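Local coordinates for protein putative glucarate dehydratase (Pseudomonas fluorescens, PDB 4IT1) that probably dehydrates D-glucarate to 5-dehydro-4-deoxy-D-glucarate, using magnesium, as a member of the mandelate racemase/muconate lactonizing enzyme family, at residues P272-M277 with Q306-I311; Y267-P272 with N291-D296; N245-L250 with A441-F446; V312-H317 with V339-N344. All coordinates share one frame; numbering follows the deposited sequence.

Contact 1: residues P272-M277 with Q306-I311; sequences PGLEGM and QNSVQI
Leu274 and Ser308 meet on the outer layer of the enolase-superfamily barrel, where the first turn of helix 274-284 faces the loop that leads from helix 297-306 into strand 311-314. The close-packed part surrounds the serine hydroxyl. Ser308 OG donates to Leu274 O at 2.7 Å, reaching it from above the carbonyl plane, 42° out of it, and not along a lone pair. Serine suits the place because its short side chain can bond this carbonyl and still leave room for the leucine: Leu274 CD2 lies 3.5 Å from Ser308 OG. Helix 297-306 closes in behind, with Ser303 touching both residues. The solvent side is looser. There Gln306 extends its chain across Leu274 at about a right angle, and its amide NE2 rests 3.6 Å from the methylene CG of the exposed Glu275, a loose van der Waals touch. Inward, Met277 is buried against Asp269 and Leu288. Bends at chi2 and chi3 (-77° and -76°) fold its flexible thioether toward the barrel, and its terminal methyl CE ends 3.8 Å from Val309 CG1.

Contact 2: residues Y267-P272 with N291-D296; sequences YEDPTP and NMVVTD. With MG (magnesium ion), chain E.
The carboxylate of Glu268 and the amide of Asn291 stand almost perpendicular, their planes 80° apart, and meet through oxygens at the magnesium ion, not face to face. Glu268 OE2 binds the metal at 2.1 Å and Asn291 OD1 at 2.2 Å. These two acceptors lie only 2.7 Å apart because they share the cation, which probably offsets their repulsion. Asp243 and three waters complete six ligands. Asn291 is well chosen: its OD1 serves the metal while ND2 donates to metal-bound water 2. With CG placed between the backbone N and the carbonyl carbon (chi1 62°), its amide turns into the site. The third flat group, the carboxylate of Asp269, has Met292 CB, CG and SD over one face, with Met292 CG 3.6 Å from Asp269 OD2. Nearer its plane, Asn291 N reaches OD2 on the syn side, at 2.9 Å and 17° out of plane. The same OD2 accepts from metal-bound water 1, while OD1 is bonded by Thr290 OG1. Asp269 thus acts here as a second-shell residue, though it is also known as a magnesium ligand of this protein. The site lies at the C-terminal ends of neighbouring parallel strands 266-268 and 288-290, as in enolase-superfamily barrels, with Leu313 of strand 311-314 against Glu268 and Asn291, and helix 274-284 behind Asp269 and Val293.

Contact 3: residues N245-L250 with A441-F446; sequences NGNWSL and ALKPRF
Asn247 is gripped at both its carbonyls by the last residues of the chain. Its OD1 accepts from Arg445 N at 2.6 Å in a nearly straight bond (173°), though the donor stands well above the amide plane, 54° out of it. Its backbone O accepts from Phe446 N at 3.0 Å. The amide nitrogen ND2 is satisfied by Gly217 O, so asparagine suits this buried place as acceptor and donor at once. In return, Phe446 O receives Ser249 N at 2.8 Å, and OXT of the terminal carboxylate is bonded by Thr252 OG1 and by water 4, which also bonds Ser249 OG. The Ser249 hydroxyl is further tied to Thr252. At the other end Lys443, bent at chi3 and chi4, curls its long chain past Gly246 and delivers NZ to Asn245 O at 2.8 Å, nearly along the C=O axis. Gly246, with positive phi, lets the loop turn where Lys443 CG passes its carbonyl. A cis peptide before Pro444 tucks the ring against the same loop, its CB 3.5 Å from Asn247 C. Apolar contact is modest: Phe446 CB lies 3.9 Å from Trp248 CD1, while Arg445 CG rests over one face of the phenyl ring. The loop joins strand 240-243 of the enolase-superfamily barrel, whose Asp243 binds magnesium, to helix 250-260, and Asn245 borders the active site beside Lys215, a predicted proton acceptor; the C-terminal tail packs along its outer part, with Pro221 of helix 221-234 touching both Trp248 and Phe446.

Contact 4: residues V312-H317 with V339-N344; sequences VLADHH and VSMHSN
Both Asp315 and His342 carry CG opposite the backbone N (chi1 -174° and 161°), and these extended torsions bring carboxylate and imidazole together on the C-terminal side of two parallel strands. His342 ND1 donates to Asp315 OD2 at 2.7 Å; the oxygen lies in the ring plane and is met on its anti side, 33° out of the carboxylate plane. The other oxygen, OD1, accepts from His317 N, a helix N-cap bond, and from His317 ND1, while His317 NE2 is bonded to Ser350 OG. An aspartate suits this junction because its two oxygens can serve both histidines. The bond fixes the rotation of the His342 ring, the predicted proton acceptor. Water 5 adds a donor to OD2 and links it to Asn344 OD1. Ser343 OG sits 3.2 Å from His317 CE1, at the ring edge. Before this cluster the strands pair through Ser340 N to Val312 O at 3.2 Å and Ala314 N to Ser340 O at 2.8 Å. Small Ala314 leaves room for sulfur, with Met341 SD 3.8 Å from its CB. Strands 311-314 and 338-341 are joined through helix 322-334, a right-handed beta-alpha-beta crossover of the barrel; that helix packs on Ala314 and Met341, while Leu313 faces strand 266-268.

From the N terminus, 245-250 comes first, and its loop closes at the C-terminal tail 441-446, so contact 3 encloses all the others. Within it, contacts 1 and 2 cross: 267-272 leads directly into 272-277, sharing Pro272. Contact 2 closes the loop holding helix 274-284 and strand 288-290, and contact 1 one that runs on through helix 297-306. Contact 4 follows in series, its strand 311-314 continuing from contact 1, and closes the loop holding helix 322-334. Contact 2 is central: it touches contact 3 through Asp269 and Gly246, and contact 4 through Glu268 and Leu313. Together they tie successive barrel strands at the metal site to an outer helix and to the chain's end.

Contact 1: residues P272-M277 with Q306-I311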
loop_
_atom_site.group_PDB
_atom_site.type_symbol
_atom_site.label_atom_id
_atom_site.label_comp_id
_atom_site.label_asym_id
_atom_site.label_seq_id
_atom_site.Cartn_x
_atom_site.Cartn_y
_atom_site.Cartn_z
ATOM N N PRO A 272 24.509 -15.834 -3.698
ATOM C CA PRO A 272 24.384 -14.492 -3.109
ATOM C C PRO A 272 24.280 -13.344 -4.126
ATOM O O PRO A 272 24.735 -13.476 -5.262
ATOM C CB PRO A 272 25.650 -14.367 -2.264
ATOM C CG PRO A 272 26.656 -15.227 -2.963
ATOM C CD PRO A 272 25.910 -16.299 -3.723
ATOM N N GLY A 273 23.648 -12.246 -3.713
ATOM C CA GLY A 273 23.606 -11.016 -4.508
ATOM C C GLY A 273 22.542 -10.928 -5.591
ATOM O O GLY A 273 22.167 -11.931 -6.207
ATOM N N LEU A 274 22.060 -9.712 -5.832
ATOM C CA LEU A 274 21.129 -9.453 -6.931
ATOM C C LEU A 274 21.641 -9.958 -8.288
ATOM O O LEU A 274 20.888 -10.560 -9.069
ATOM C CB LEU A 274 20.811 -7.962 -7.019
ATOM C CG LEU A 274 19.846 -7.361 -6.006
ATOM C CD1 LEU A 274 19.676 -5.867 -6.268
ATOM C CD2 LEU A 274 18.506 -8.078 -6.055
ATOM N N GLU A 275 22.926 -9.735 -8.550
ATOM C CA GLU A 275 23.513 -10.085 -9.841
ATOM C C GLU A 275 23.606 -11.596 -10.031
ATOM O O GLU A 275 23.294 -12.108 -11.110
ATOM C CB GLU A 275 24.883 -9.419 -10.023
ATOM C CG GLU A 275 24.837 -7.892 -10.079
ATOM C CD GLU A 275 25.013 -7.210 -8.720
ATOM O OE1 GLU A 275 25.503 -6.060 -8.715
ATOM O OE2 GLU A 275 24.678 -7.796 -7.660
ATOM N N GLY A 276 24.010 -12.304 -8.977
ATOM C CA GLY A 276 24.140 -13.762 -9.016
ATOM C C GLY A 276 22.799 -14.457 -9.175
ATOM O O GLY A 276 22.666 -15.397 -9.970
ATOM N N MET A 277 21.807 -13.991 -8.419
ATOM C CA MET A 277 20.442 -14.511 -8.505
ATOM C C MET A 277 19.861 -14.315 -9.910
ATOM O O MET A 277 19.288 -15.246 -10.485
ATOM C CB MET A 277 19.555 -13.874 -7.437
ATOM C CG MET A 277 19.907 -14.301 -6.013
ATOM S SD MET A 277 19.349 -15.958 -5.533
ATOM C CE MET A 277 17.614 -15.592 -5.273
ATOM N N GLN A 306 16.709 -5.626 -12.621
ATOM C CA GLN A 306 17.604 -6.701 -13.080
ATOM C C GLN A 306 16.876 -8.016 -13.282
ATOM O O GLN A 306 17.458 -8.968 -13.786
ATOM C CB GLN A 306 18.708 -6.955 -12.053
ATOM C CG GLN A 306 19.751 -5.866 -11.922
ATOM C CD GLN A 306 20.762 -6.184 -10.837
ATOM O OE1 GLN A 306 20.922 -5.421 -9.888
ATOM N NE2 GLN A 306 21.437 -7.328 -10.963
ATOM N N ASN A 307 15.616 -8.072 -12.853
ATOM C CA ASN A 307 14.861 -9.330 -12.751
ATOM C C ASN A 307 15.607 -10.438 -11.972
ATOM O O ASN A 307 15.734 -11.568 -12.436
ATOM C CB ASN A 307 14.409 -9.805 -14.144
ATOM C CG ASN A 307 13.464 -10.990 -14.084
ATOM O OD1 ASN A 307 12.547 -11.043 -13.257
ATOM N ND2 ASN A 307 13.685 -11.955 -14.967
ATOM N N SER A 308 16.085 -10.100 -10.776
ATOM C CA SER A 308 16.879 -11.025 -9.950
ATOM C C SER A 308 16.074 -12.145 -9.309
ATOM O O SER A 308 16.539 -13.287 -9.236
ATOM C CB SER A 308 17.608 -10.270 -8.839
ATOM O OG SER A 308 18.484 -9.299 -9.367
ATOM N N VAL A 309 14.884 -11.808 -8.820
ATOM C CA VAL A 309 14.050 -12.765 -8.106
ATOM C C VAL A 309 12.628 -12.793 -8.651
ATOM O O VAL A 309 12.124 -11.793 -9.168
ATOM C CB VAL A 309 14.028 -12.502 -6.579
ATOM C CG1 VAL A 309 15.425 -12.627 -6.007
ATOM C CG2 VAL A 309 13.427 -11.143 -6.250
ATOM N N GLN A 310 11.991 -13.950 -8.521
ATOM C CA GLN A 310 10.641 -14.150 -9.020
ATOM C C GLN A 310 9.643 -14.198 -7.873
ATOM O O GLN A 310 8.442 -14.100 -8.096
ATOM C CB GLN A 310 10.579 -15.436 -9.840
ATOM C CG GLN A 310 11.378 -15.370 -11.135
ATOM C CD GLN A 310 12.884 -15.337 -10.906
ATOM O OE1 GLN A 310 13.443 -16.216 -10.244
ATOM N NE2 GLN A 310 13.548 -14.315 -11.454
ATOM N N ILE A 311 10.153 -14.337 -6.645
ATOM C CA ILE A 311 9.318 -14.491 -5.459
ATOM C C ILE A 311 9.944 -13.769 -4.267
ATOM O O ILE A 311 11.111 -13.987 -3.945
ATOM C CB ILE A 311 9.120 -15.983 -5.074
ATOM C CG1 ILE A 311 8.413 -16.767 -6.189
ATOM C CG2 ILE A 311 8.344 -16.089 -3.770
ATOM C CD1 ILE A 311 8.871 -18.210 -6.327
#

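Contact 2: residues Y267-P272 with N291-D296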
loop_
_atom_site.group_PDB
_atom_site.type_symbol
_atom_site.label_atom_id
_atom_site.label_comp_id
_atom_site.label_asym_id
_atom_site.label_seq_id
_atom_site.Cartn_x
_atom_site.Cartn_y
_atom_site.Cartn_z
ATOM N N TYR A 267 13.649 -22.428 -5.403
ATOM C CA TYR A 267 14.913 -22.281 -4.685
ATOM C C TYR A 267 14.949 -20.897 -4.048
ATOM O O TYR A 267 14.851 -19.882 -4.750
ATOM C CB TYR A 267 16.091 -22.382 -5.646
ATOM C CG TYR A 267 16.273 -23.700 -6.374
ATOM C CD1 TYR A 267 15.387 -24.106 -7.376
ATOM C CD2 TYR A 267 17.373 -24.512 -6.100
ATOM C CE1 TYR A 267 15.574 -25.307 -8.052
ATOM C CE2 TYR A 267 17.575 -25.708 -6.775
ATOM C CZ TYR A 267 16.674 -26.105 -7.746
ATOM O OH TYR A 267 16.880 -27.295 -8.407
ATOM N N GLU A 268 15.061 -20.830 -2.731
ATOM C CA GLU A 268 15.211 -19.572 -2.012
ATOM C C GLU A 268 16.679 -19.207 -1.822
ATOM O O GLU A 268 17.389 -19.944 -1.228
ATOM C CB GLU A 268 14.534 -19.652 -0.648
ATOM C CG GLU A 268 14.501 -18.336 0.118
ATOM C CD GLU A 268 14.257 -18.470 1.607
ATOM O OE1 GLU A 268 13.625 -19.425 2.043
ATOM O OE2 GLU A 268 14.688 -17.602 2.364
ATOM N N ASP A 269 17.119 -18.074 -2.341
ATOM C CA ASP A 269 18.509 -17.591 -2.143
ATOM C C ASP A 269 19.558 -18.693 -2.258
ATOM O O ASP A 269 20.288 -18.951 -1.304
ATOM C CB ASP A 269 18.666 -16.919 -0.769
ATOM C CG ASP A 269 17.833 -15.678 -0.639
ATOM O OD1 ASP A 269 17.867 -14.850 -1.572
ATOM O OD2 ASP A 269 17.131 -15.530 0.388
ATOM N N PRO A 270 19.626 -19.376 -3.409
ATOM C CA PRO A 270 20.695 -20.371 -3.476
ATOM C C PRO A 270 22.093 -19.753 -3.615
ATOM O O PRO A 270 23.078 -20.375 -3.225
ATOM C CB PRO A 270 20.341 -21.185 -4.723
ATOM C CG PRO A 270 19.469 -20.293 -5.540
ATOM C CD PRO A 270 18.708 -19.458 -4.558
ATOM N N THR A 271 22.160 -18.546 -4.173
ATOM C CA THR A 271 23.420 -17.901 -4.541
ATOM C C THR A 271 23.378 -16.410 -4.154
ATOM O O THR A 271 22.324 -15.784 -4.237
ATOM C CB THR A 271 23.724 -18.141 -6.038
ATOM O OG1 THR A 271 25.121 -17.971 -6.297
ATOM C CG2 THR A 271 22.911 -17.241 -6.940
ATOM N N PRO A 272 24.509 -15.834 -3.698
ATOM C CA PRO A 272 24.384 -14.492 -3.109
ATOM C C PRO A 272 24.280 -13.344 -4.126
ATOM O O PRO A 272 24.735 -13.476 -5.262
ATOM C CB PRO A 272 25.650 -14.367 -2.264
ATOM C CG PRO A 272 26.656 -15.227 -2.963
ATOM C CD PRO A 272 25.910 -16.299 -3.723
ATOM N N ASN A 291 14.742 -13.871 0.760
ATOM C CA ASN A 291 14.586 -12.890 1.826
ATOM C C ASN A 291 15.949 -12.318 2.249
ATOM O O ASN A 291 16.194 -12.019 3.420
ATOM C CB ASN A 291 13.705 -13.402 2.981
ATOM C CG ASN A 291 14.258 -14.625 3.686
ATOM O OD1 ASN A 291 15.322 -15.155 3.359
ATOM N ND2 ASN A 291 13.518 -15.084 4.687
ATOM N N MET A 292 16.823 -12.168 1.257
ATOM C CA MET A 292 18.187 -11.674 1.464
ATOM C C MET A 292 18.508 -10.515 0.542
ATOM O O MET A 292 19.033 -9.500 0.995
ATOM C CB MET A 292 19.217 -12.787 1.281
ATOM C CG MET A 292 19.329 -13.702 2.495
ATOM S SD MET A 292 20.419 -15.111 2.247
ATOM C CE MET A 292 22.032 -14.359 2.516
ATOM N N VAL A 293 18.183 -10.660 -0.743
ATOM C CA VAL A 293 18.489 -9.612 -1.711
ATOM C C VAL A 293 17.341 -8.624 -1.936
ATOM O O VAL A 293 17.531 -7.572 -2.544
ATOM C CB VAL A 293 19.036 -10.174 -3.031
ATOM C CG1 VAL A 293 20.299 -10.972 -2.763
ATOM C CG2 VAL A 293 17.988 -11.028 -3.744
ATOM N N VAL A 294 16.151 -8.955 -1.444
ATOM C CA VAL A 294 15.036 -8.013 -1.463
ATOM C C VAL A 294 14.434 -8.008 -0.066
ATOM O O VAL A 294 13.599 -8.855 0.268
ATOM C CB VAL A 294 13.971 -8.362 -2.542
ATOM C CG1 VAL A 294 12.782 -7.417 -2.462
ATOM C CG2 VAL A 294 14.568 -8.298 -3.934
ATOM N N THR A 295 14.892 -7.060 0.751
ATOM C CA THR A 295 14.488 -6.965 2.149
ATOM C C THR A 295 13.937 -5.587 2.479
ATOM O O THR A 295 13.520 -5.352 3.612
ATOM C CB THR A 295 15.649 -7.279 3.121
ATOM O OG1 THR A 295 16.685 -6.290 2.976
ATOM C CG2 THR A 295 16.221 -8.661 2.862
ATOM N N ASP A 296 13.942 -4.678 1.500
ATOM C CA ASP A 296 13.344 -3.347 1.670
ATOM C C ASP A 296 12.950 -2.771 0.317
ATOM O O ASP A 296 13.237 -3.365 -0.724
ATOM C CB ASP A 296 14.268 -2.384 2.455
ATOM C CG ASP A 296 15.494 -1.923 1.648
ATOM O OD1 ASP A 296 15.386 -1.621 0.438
ATOM O OD2 ASP A 296 16.578 -1.833 2.245
HETATM MG MG MG E . 15.914 -17.157 4.007
HETATM O O HOH W 1 17.440 -16.879 2.503
HETATM O O HOH W 2 14.607 -17.420 5.628
HETATM O O HOH W 3 17.267 -16.393 5.337
#

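Contact 3: residues N245-L250 with A441-F446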
loop_
_atom_site.group_PDB
_atom_site.type_symbol
_atom_site.label_atom_id
_atom_site.label_comp_id
_atom_site.label_asym_id
_atom_site.label_seq_id
_atom_site.Cartn_x
_atom_site.Cartn_y
_atom_site.Cartn_z
ATOM N N ASN A 245 20.698 -20.003 1.954
ATOM C CA ASN A 245 21.200 -18.717 2.469
ATOM C C ASN A 245 22.420 -18.175 1.708
ATOM O O ASN A 245 23.395 -17.732 2.312
ATOM C CB ASN A 245 21.506 -18.810 3.969
ATOM C CG ASN A 245 20.279 -18.646 4.832
ATOM O OD1 ASN A 245 19.950 -19.525 5.619
ATOM N ND2 ASN A 245 19.601 -17.508 4.704
ATOM N N GLY A 246 22.352 -18.237 0.384
ATOM C CA GLY A 246 23.401 -17.733 -0.489
ATOM C C GLY A 246 24.735 -18.426 -0.339
ATOM O O GLY A 246 25.767 -17.855 -0.687
ATOM N N ASN A 247 24.730 -19.659 0.162
ATOM C CA ASN A 247 25.998 -20.338 0.425
ATOM C C ASN A 247 26.521 -21.178 -0.718
ATOM O O ASN A 247 27.499 -21.915 -0.551
ATOM C CB ASN A 247 25.944 -21.144 1.724
ATOM C CG ASN A 247 27.250 -21.092 2.494
ATOM O OD1 ASN A 247 28.103 -20.225 2.255
ATOM N ND2 ASN A 247 27.414 -22.016 3.427
ATOM N N TRP A 248 25.882 -21.071 -1.882
ATOM C CA TRP A 248 26.383 -21.736 -3.090
ATOM C C TRP A 248 26.870 -20.742 -4.131
ATOM O O TRP A 248 26.180 -19.775 -4.451
ATOM C CB TRP A 248 25.314 -22.628 -3.746
ATOM C CG TRP A 248 24.794 -23.755 -2.902
ATOM C CD1 TRP A 248 25.347 -24.255 -1.755
ATOM C CD2 TRP A 248 23.633 -24.550 -3.167
ATOM N NE1 TRP A 248 24.589 -25.292 -1.280
ATOM C CE2 TRP A 248 23.533 -25.499 -2.128
ATOM C CE3 TRP A 248 22.661 -24.547 -4.181
ATOM C CZ2 TRP A 248 22.492 -26.437 -2.066
ATOM C CZ3 TRP A 248 21.631 -25.479 -4.121
ATOM C CH2 TRP A 248 21.558 -26.412 -3.070
ATOM N N SER A 249 28.053 -20.991 -4.677
ATOM C CA SER A 249 28.496 -20.242 -5.836
ATOM C C SER A 249 27.497 -20.469 -6.979
ATOM O O SER A 249 26.681 -21.397 -6.944
ATOM C CB SER A 249 29.892 -20.688 -6.259
ATOM O OG SER A 249 29.891 -22.059 -6.624
ATOM N N LEU A 250 27.562 -19.601 -7.977
ATOM C CA LEU A 250 26.783 -19.755 -9.188
ATOM C C LEU A 250 26.959 -21.158 -9.812
ATOM O O LEU A 250 25.963 -21.818 -10.132
ATOM C CB LEU A 250 27.167 -18.648 -10.171
ATOM C CG LEU A 250 26.476 -18.523 -11.522
ATOM C CD1 LEU A 250 24.974 -18.330 -11.362
ATOM C CD2 LEU A 250 27.120 -17.372 -12.281
ATOM N N ALA A 441 32.975 -17.046 9.003
ATOM C CA ALA A 441 31.729 -16.763 8.296
ATOM C C ALA A 441 31.923 -16.707 6.771
ATOM O O ALA A 441 31.837 -15.640 6.182
ATOM C CB ALA A 441 31.140 -15.452 8.804
ATOM N N LEU A 442 32.202 -17.847 6.148
ATOM C CA LEU A 442 32.346 -17.935 4.694
ATOM C C LEU A 442 30.987 -17.956 3.982
ATOM O O LEU A 442 30.055 -18.631 4.431
ATOM C CB LEU A 442 33.180 -19.157 4.297
ATOM C CG LEU A 442 34.629 -19.262 4.817
ATOM C CD1 LEU A 442 35.321 -20.473 4.206
ATOM C CD2 LEU A 442 35.436 -17.996 4.521
ATOM N N LYS A 443 30.887 -17.192 2.892
ATOM C CA LYS A 443 29.703 -17.131 2.029
ATOM C C LYS A 443 30.164 -16.622 0.668
ATOM O O LYS A 443 30.686 -15.504 0.582
ATOM C CB LYS A 443 28.650 -16.178 2.604
ATOM C CG LYS A 443 27.307 -16.228 1.874
ATOM C CD LYS A 443 26.262 -15.256 2.425
ATOM C CE LYS A 443 25.741 -15.595 3.828
ATOM N NZ LYS A 443 25.445 -17.043 4.079
ATOM N N PRO A 444 30.003 -17.435 -0.401
ATOM C CA PRO A 444 29.475 -18.797 -0.421
ATOM C C PRO A 444 30.543 -19.844 -0.130
ATOM O O PRO A 444 31.572 -19.899 -0.810
ATOM C CB PRO A 444 28.962 -18.951 -1.852
ATOM C CG PRO A 444 29.832 -18.043 -2.668
ATOM C CD PRO A 444 30.313 -16.944 -1.760
ATOM N N ARG A 445 30.296 -20.671 0.880
ATOM C CA ARG A 445 31.241 -21.716 1.246
ATOM C C ARG A 445 31.347 -22.792 0.176
ATOM O O ARG A 445 32.437 -23.302 -0.084
ATOM C CB ARG A 445 30.867 -22.335 2.591
ATOM C CG ARG A 445 31.892 -23.332 3.107
ATOM C CD ARG A 445 31.475 -23.907 4.450
ATOM N NE ARG A 445 31.461 -22.900 5.501
ATOM C CZ ARG A 445 32.517 -22.579 6.246
ATOM N NH1 ARG A 445 33.680 -23.193 6.057
ATOM N NH2 ARG A 445 32.400 -21.646 7.188
ATOM N N PHE A 446 30.227 -23.132 -0.455
ATOM C CA PHE A 446 30.225 -24.266 -1.387
ATOM C C PHE A 446 30.150 -23.857 -2.855
ATOM O O PHE A 446 29.626 -22.801 -3.211
ATOM C CB PHE A 446 29.095 -25.239 -1.045
ATOM C CG PHE A 446 29.095 -25.685 0.390
ATOM C CD1 PHE A 446 30.004 -26.648 0.838
ATOM C CD2 PHE A 446 28.188 -25.150 1.293
ATOM C CE1 PHE A 446 29.998 -27.060 2.167
ATOM C CE2 PHE A 446 28.181 -25.555 2.624
ATOM C CZ PHE A 446 29.088 -26.511 3.062
ATOM O OXT PHE A 446 30.626 -24.585 -3.725
HETATM O O HOH W 4 32.573 -23.374 -5.746
#

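Contact 4: residues V312-H317 with V339-N344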
loop_
_atom_site.group_PDB
_atom_site.type_symbol
_atom_site.label_atom_id
_atom_site.label_comp_id
_atom_site.label_asym_id
_atom_site.label_seq_id
_atom_site.Cartn_x
_atom_site.Cartn_y
_atom_site.Cartn_z
ATOM N N VAL A 312 9.155 -12.928 -3.610
ATOM C CA VAL A 312 9.597 -12.235 -2.414
ATOM C C VAL A 312 8.947 -12.846 -1.176
ATOM O O VAL A 312 7.719 -12.915 -1.078
ATOM C CB VAL A 312 9.278 -10.724 -2.473
ATOM C CG1 VAL A 312 9.746 -10.035 -1.198
ATOM C CG2 VAL A 312 9.938 -10.088 -3.689
ATOM N N LEU A 313 9.780 -13.300 -0.244
ATOM C CA LEU A 313 9.288 -13.711 1.065
ATOM C C LEU A 313 9.275 -12.514 2.009
ATOM O O LEU A 313 10.313 -12.116 2.536
ATOM C CB LEU A 313 10.126 -14.858 1.638
ATOM C CG LEU A 313 10.390 -16.061 0.722
ATOM C CD1 LEU A 313 11.162 -17.118 1.486
ATOM C CD2 LEU A 313 9.112 -16.662 0.144
ATOM N N ALA A 314 8.098 -11.928 2.189
ATOM C CA ALA A 314 7.903 -10.828 3.127
ATOM C C ALA A 314 8.014 -11.296 4.582
ATOM O O ALA A 314 7.969 -12.495 4.866
ATOM C CB ALA A 314 6.558 -10.159 2.880
ATOM N N ASP A 315 8.159 -10.331 5.485
ATOM C CA ASP A 315 8.357 -10.562 6.918
ATOM C C ASP A 315 8.038 -9.227 7.559
ATOM O O ASP A 315 8.782 -8.257 7.381
ATOM C CB ASP A 315 9.806 -10.963 7.203
ATOM C CG ASP A 315 10.049 -11.354 8.657
ATOM O OD1 ASP A 315 9.472 -10.724 9.569
ATOM O OD2 ASP A 315 10.847 -12.296 8.881
ATOM N N HIS A 316 6.917 -9.164 8.275
ATOM C CA HIS A 316 6.387 -7.884 8.725
ATOM C C HIS A 316 7.314 -7.215 9.737
ATOM O O HIS A 316 7.236 -6.001 9.951
ATOM C CB HIS A 316 4.981 -8.051 9.314
ATOM C CG HIS A 316 4.955 -8.735 10.648
ATOM N ND1 HIS A 316 4.950 -10.108 10.780
ATOM C CD2 HIS A 316 4.931 -8.234 11.906
ATOM C CE1 HIS A 316 4.918 -10.424 12.064
ATOM N NE2 HIS A 316 4.909 -9.305 12.768
ATOM N N HIS A 317 8.181 -8.019 10.351
ATOM C CA HIS A 317 9.070 -7.538 11.400
ATOM C C HIS A 317 10.049 -6.509 10.879
ATOM O O HIS A 317 10.275 -5.485 11.526
ATOM C CB HIS A 317 9.836 -8.688 12.028
ATOM C CG HIS A 317 8.962 -9.696 12.700
ATOM N ND1 HIS A 317 8.836 -10.990 12.247
ATOM C CD2 HIS A 317 8.176 -9.602 13.799
ATOM C CE1 HIS A 317 8.014 -11.652 13.039
ATOM N NE2 HIS A 317 7.598 -10.832 13.988
ATOM N N VAL A 339 4.379 -13.705 -3.854
ATOM C CA VAL A 339 4.590 -13.299 -2.461
ATOM C C VAL A 339 4.220 -14.413 -1.501
ATOM O O VAL A 339 3.284 -15.176 -1.749
ATOM C CB VAL A 339 3.741 -12.096 -2.023
ATOM C CG1 VAL A 339 4.599 -11.128 -1.217
ATOM C CG2 VAL A 339 3.091 -11.412 -3.207
ATOM N N SER A 340 4.958 -14.478 -0.398
ATOM C CA SER A 340 4.640 -15.335 0.729
ATOM C C SER A 340 5.193 -14.649 1.969
ATOM O O SER A 340 5.951 -13.691 1.865
ATOM C CB SER A 340 5.254 -16.717 0.541
ATOM O OG SER A 340 4.813 -17.611 1.545
ATOM N N MET A 341 4.805 -15.125 3.142
ATOM C CA MET A 341 5.182 -14.462 4.379
ATOM C C MET A 341 6.179 -15.337 5.136
ATOM O O MET A 341 6.295 -16.533 4.861
ATOM C CB MET A 341 3.935 -14.200 5.216
ATOM C CG MET A 341 3.868 -12.821 5.837
ATOM S SD MET A 341 3.485 -11.535 4.641
ATOM C CE MET A 341 2.101 -12.258 3.757
ATOM N N HIS A 342 6.907 -14.737 6.075
ATOM C CA HIS A 342 7.967 -15.441 6.796
ATOM C C HIS A 342 8.146 -14.848 8.189
ATOM O O HIS A 342 7.862 -13.668 8.409
ATOM C CB HIS A 342 9.292 -15.378 6.008
ATOM C CG HIS A 342 10.510 -15.672 6.835
ATOM N ND1 HIS A 342 11.031 -14.770 7.738
ATOM C CD2 HIS A 342 11.307 -16.765 6.897
ATOM C CE1 HIS A 342 12.091 -15.297 8.326
ATOM N NE2 HIS A 342 12.279 -16.508 7.835
ATOM N N SER A 343 8.588 -15.688 9.124
ATOM C CA SER A 343 9.037 -15.250 10.455
ATOM C C SER A 343 9.906 -16.331 11.067
ATOM O O SER A 343 9.619 -17.526 10.929
ATOM C CB SER A 343 7.867 -14.923 11.376
ATOM O OG SER A 343 7.144 -13.807 10.884
ATOM N N ASN A 344 10.986 -15.907 11.716
ATOM C CA ASN A 344 11.938 -16.838 12.311
ATOM C C ASN A 344 12.082 -16.589 13.810
ATOM O O ASN A 344 11.808 -15.477 14.275
ATOM C CB ASN A 344 13.295 -16.746 11.600
ATOM C CG ASN A 344 13.988 -15.413 11.822
ATOM O OD1 ASN A 344 13.434 -14.348 11.540
ATOM N ND2 ASN A 344 15.209 -15.469 12.334
HETATM O O HOH W 5 12.273 -11.818 11.387
HETATM O O HOH W 6 5.850 -11.893 8.957
#